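Local coordinates for protein putative enoyl-CoA hydratase/isomerase (PDB 3ISA) that is of unknown function but, as a crotonase-fold protein, probably acts on an acyl-coenzyme A thioester as a hydratase or isomerase, at residues P25-A30 / G66-D71. Residues are numbered along the deposited sequence; the frame is centred on the assembly and turned at random. Where two conformers were deposited one is given.
Sequences PEKRNA and GFDFTD. With GOL (glycerol), chain B.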
ATOM      1  N   PRO D  25      23.761 -33.996  12.613  1.00 25.00           N
ATOM      2  CA  PRO D  25      24.895 -33.399  13.327  1.00 27.37           C
ATOM      3  C   PRO D  25      26.282 -33.668  12.715  1.00 28.29           C
ATOM      4  O   PRO D  25      27.240 -33.010  13.092  1.00 37.97           O
ATOM      5  CB  PRO D  25      24.783 -34.006  14.729  1.00 26.51           C
ATOM      6  CG  PRO D  25      24.156 -35.344  14.498  1.00 29.63           C
ATOM      7  CD  PRO D  25      23.166 -35.116  13.377  1.00 25.44           C
ATOM      8  N   GLU D  26      26.382 -34.608  11.773  1.00 27.00           N
ATOM      9  CA  GLU D  26      27.646 -34.858  11.061  1.00 33.38           C
ATOM     10  C   GLU D  26      27.789 -33.938   9.843  1.00 33.49           C
ATOM     11  O   GLU D  26      28.854 -33.888   9.219  1.00 32.16           O
ATOM     12  CB  GLU D  26      27.771 -36.334  10.634  1.00 29.33           C
ATOM     13  CG  GLU D  26      27.545 -37.357  11.767  1.00 49.64           C
ATOM     14  CD  GLU D  26      28.450 -37.119  12.976  1.00 63.51           C
ATOM     15  OE1 GLU D  26      29.679 -37.313  12.843  1.00 74.56           O
ATOM     16  OE2 GLU D  26      27.933 -36.744  14.060  1.00 61.17           O
ATOM     17  N   LYS D  27      26.701 -33.231   9.513  1.00 30.35           N
ATOM     18  CA  LYS D  27      26.661 -32.300   8.382  0.50 27.69           C
ATOM     19  C   LYS D  27      26.325 -30.868   8.835  1.00 27.76           C
ATOM     20  O   LYS D  27      25.841 -30.067   8.041  1.00 25.51           O
ATOM     21  CB  LYS D  27      25.649 -32.775   7.325  0.50 25.88           C
ATOM     22  CG  LYS D  27      26.094 -33.975   6.474  0.50 28.80           C
ATOM     23  CD  LYS D  27      26.910 -33.547   5.253  0.50 32.30           C
ATOM     24  CE  LYS D  27      27.545 -34.742   4.526  0.50 26.19           C
ATOM     25  NZ  LYS D  27      26.573 -35.580   3.779  0.50 28.94           N
ATOM     26  N   ARG D  28      26.589 -30.561  10.115  1.00 24.86           N
ATOM     27  CA  ARG D  28      26.360 -29.236  10.727  1.00 25.81           C
ATOM     28  C   ARG D  28      24.900 -28.771  10.594  1.00 19.95           C
ATOM     29  O   ARG D  28      24.617 -27.577  10.482  1.00 22.75           O
ATOM     30  CB  ARG D  28      27.317 -28.175  10.149  1.00 24.54           C
ATOM     31  CG  ARG D  28      28.797 -28.558  10.154  1.00 29.95           C
ATOM     32  CD  ARG D  28      29.674 -27.446   9.574  1.00 26.29           C
ATOM     33  NE  ARG D  28      29.419 -27.211   8.150  1.00 27.67           N
ATOM     34  CZ  ARG D  28      29.577 -26.037   7.538  1.00 32.75           C
ATOM     35  NH1 ARG D  28      29.998 -24.971   8.213  1.00 34.98           N
ATOM     36  NH2 ARG D  28      29.314 -25.930   6.247  1.00 31.49           N
ATOM     37  N   ASN D  29      23.990 -29.750  10.603  1.00 20.98           N
ATOM     38  CA  ASN D  29      22.554 -29.536  10.446  1.00 18.25           C
ATOM     39  C   ASN D  29      22.201 -28.746   9.186  1.00 18.39           C
ATOM     40  O   ASN D  29      21.263 -27.938   9.187  1.00 19.35           O
ATOM     41  CB  ASN D  29      21.955 -28.912  11.718  1.00 19.84           C
ATOM     42  CG  ASN D  29      21.956 -29.886  12.916  1.00 22.82           C
ATOM     43  OD1 ASN D  29      21.835 -31.101  12.742  1.00 21.28           O
ATOM     44  ND2 ASN D  29      22.080 -29.350  14.119  1.00 19.49           N
ATOM     45  N   ALA D  30      22.959 -28.995   8.120  1.00 21.53           N
ATOM     46  CA  ALA D  30      22.768 -28.299   6.858  1.00 18.90           C
ATOM     47  C   ALA D  30      21.448 -28.743   6.232  1.00 19.17           C
ATOM     48  O   ALA D  30      20.994 -29.865   6.431  1.00 18.71           O
ATOM     49  CB  ALA D  30      23.927 -28.548   5.900  1.00 17.50           C
ATOM     50  N   GLY D  66      22.796 -23.898   7.363  1.00 18.97           N
ATOM     51  CA  GLY D  66      22.034 -23.419   6.208  1.00 22.15           C
ATOM     52  C   GLY D  66      22.069 -24.389   5.043  1.00 21.02           C
ATOM     53  O   GLY D  66      22.218 -25.570   5.251  1.00 18.62           O
ATOM     54  N   PHE D  67      21.945 -23.873   3.819  1.00 19.70           N
ATOM     55  CA  PHE D  67      21.865 -24.688   2.602  1.00 21.52           C
ATOM     56  C   PHE D  67      22.992 -25.740   2.534  1.00 21.13           C
ATOM     57  O   PHE D  67      24.172 -25.424   2.718  1.00 19.14           O
ATOM     58  CB  PHE D  67      21.935 -23.760   1.388  1.00 15.61           C
ATOM     59  CG  PHE D  67      21.590 -24.417   0.079  1.00 17.48           C
ATOM     60  CD1 PHE D  67      20.271 -24.418  -0.372  1.00 19.75           C
ATOM     61  CD2 PHE D  67      22.583 -24.976  -0.733  1.00 21.87           C
ATOM     62  CE1 PHE D  67      19.934 -24.998  -1.596  1.00 25.60           C
ATOM     63  CE2 PHE D  67      22.252 -25.561  -1.978  1.00 19.67           C
ATOM     64  CZ  PHE D  67      20.925 -25.564  -2.399  1.00 21.37           C
ATOM     65  N   ASP D  68      22.604 -26.992   2.327  1.00 18.49           N
ATOM     66  CA  ASP D  68      23.563 -28.081   2.160  1.00 17.33           C
ATOM     67  C   ASP D  68      24.192 -28.031   0.768  1.00 17.29           C
ATOM     68  O   ASP D  68      23.554 -28.391  -0.233  1.00 22.81           O
ATOM     69  CB  ASP D  68      22.903 -29.446   2.424  1.00 18.94           C
ATOM     70  CG  ASP D  68      23.940 -30.560   2.616  1.00 28.14           C
ATOM     71  OD1 ASP D  68      25.112 -30.324   2.259  1.00 21.72           O
ATOM     72  OD2 ASP D  68      23.596 -31.651   3.126  1.00 26.76           O
ATOM     73  N   PHE D  69      25.449 -27.592   0.710  1.00 20.74           N
ATOM     74  CA  PHE D  69      26.179 -27.485  -0.562  1.00 25.88           C
ATOM     75  C   PHE D  69      26.855 -28.783  -1.050  1.00 27.34           C
ATOM     76  O   PHE D  69      27.450 -28.787  -2.136  1.00 28.18           O
ATOM     77  CB  PHE D  69      27.214 -26.356  -0.512  1.00 26.64           C
ATOM     78  CG  PHE D  69      26.611 -24.985  -0.463  1.00 25.28           C
ATOM     79  CD1 PHE D  69      26.063 -24.419  -1.603  1.00 21.17           C
ATOM     80  CD2 PHE D  69      26.580 -24.270   0.730  1.00 26.27           C
ATOM     81  CE1 PHE D  69      25.503 -23.133  -1.567  1.00 30.08           C
ATOM     82  CE2 PHE D  69      26.026 -22.990   0.777  1.00 31.65           C
ATOM     83  CZ  PHE D  69      25.484 -22.429  -0.381  1.00 27.25           C
ATOM     84  N   THR D  70      26.773 -29.855  -0.260  1.00 24.28           N
ATOM     85  CA  THR D  70      27.255 -31.184  -0.673  1.00 26.09           C
ATOM     86  C   THR D  70      26.633 -31.586  -2.003  1.00 28.33           C
ATOM     87  O   THR D  70      25.409 -31.589  -2.143  1.00 31.56           O
ATOM     88  CB  THR D  70      26.907 -32.260   0.384  1.00 27.89           C
ATOM     89  OG1 THR D  70      27.298 -31.789   1.677  1.00 23.73           O
ATOM     90  CG2 THR D  70      27.606 -33.621   0.084  1.00 30.61           C
ATOM     91  N   ASP D  71      27.473 -31.909  -2.982  1.00 32.19           N
ATOM     92  CA  ASP D  71      26.985 -32.336  -4.315  1.00 39.70           C
ATOM     93  C   ASP D  71      26.091 -31.303  -5.049  1.00 35.93           C
ATOM     94  O   ASP D  71      25.235 -31.681  -5.865  1.00 37.60           O
ATOM     95  CB  ASP D  71      26.282 -33.715  -4.252  1.00 43.23           C
ATOM     96  CG  ASP D  71      27.144 -34.795  -3.600  1.00 56.76           C
ATOM     97  OD1 ASP D  71      28.313 -34.980  -4.013  1.00 57.85           O
ATOM     98  OD2 ASP D  71      26.638 -35.472  -2.678  1.00 64.37           O
TER
HETATM   99  C1  GOL B   1      28.031 -29.911   5.162  1.00 42.01           C
HETATM  100  O1  GOL B   1      28.816 -29.492   6.258  1.00 45.80           O
HETATM  101  C2  GOL B   1      27.374 -28.712   4.487  1.00 41.59           C
HETATM  102  O2  GOL B   1      27.208 -27.631   5.383  1.00 47.21           O
HETATM  103  C3  GOL B   1      28.180 -28.239   3.291  1.00 42.93           C
HETATM  104  O3  GOL B   1      27.455 -27.192   2.686  1.00 29.78           O
HETATM  105  O   HOH W   1      24.846 -33.942   2.415  1.00 34.54           O
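With CG of D68 anti to its backbone N (chi1 -165°), the carboxylate swings alongside A30, while in the modelled conformer of K27 bends at chi2 and chi4 turn the chain toward T70 and leave NZ to reach D68 through water. Two loops of the crotonase fold meet here, one leading from strand 17-22 to helix 33-48, the other from strand 53-58 to helix 77-95; in this family the corresponding loops line the acyl-CoA site. A30 CA lies 3.2 Å from G66 O, a CH...O contact, while the A30 methyl packs on D68 CB at 3.7 Å. L31, next along the chain, is backbone hydrogen-bonded with both G66 and D68. D68 opens an Asx turn that T70 N closes onto its OD1, coming from above the carboxylate plane; T70 OG1, 2.7 Å from D68 OD1, donates to its syn lone pair. OD2 faces 25-30, salt-bridged to R24, which also holds A30 O. K27 NZ, in that conformer, stays 5.0 Å from D68 OD2, and a single water joins them, accepting from the amine and donating to the acid; the K27 and T70 side chains reach toward each other tip to tip, with K27 CD 4.0 Å from T70 OG1. F67 points away from 25-30, its ring packed on helix 77-95. Glycerol, probably from the crystallisation liquor, links R28 of 25-30 to F69 of 66-71. R28 NE donates almost straight (168°) to its O1, in the guanidinium plane, and NH2 to its O2; at the far end, F69 N donates to glycerol O3 at 2.8 Å.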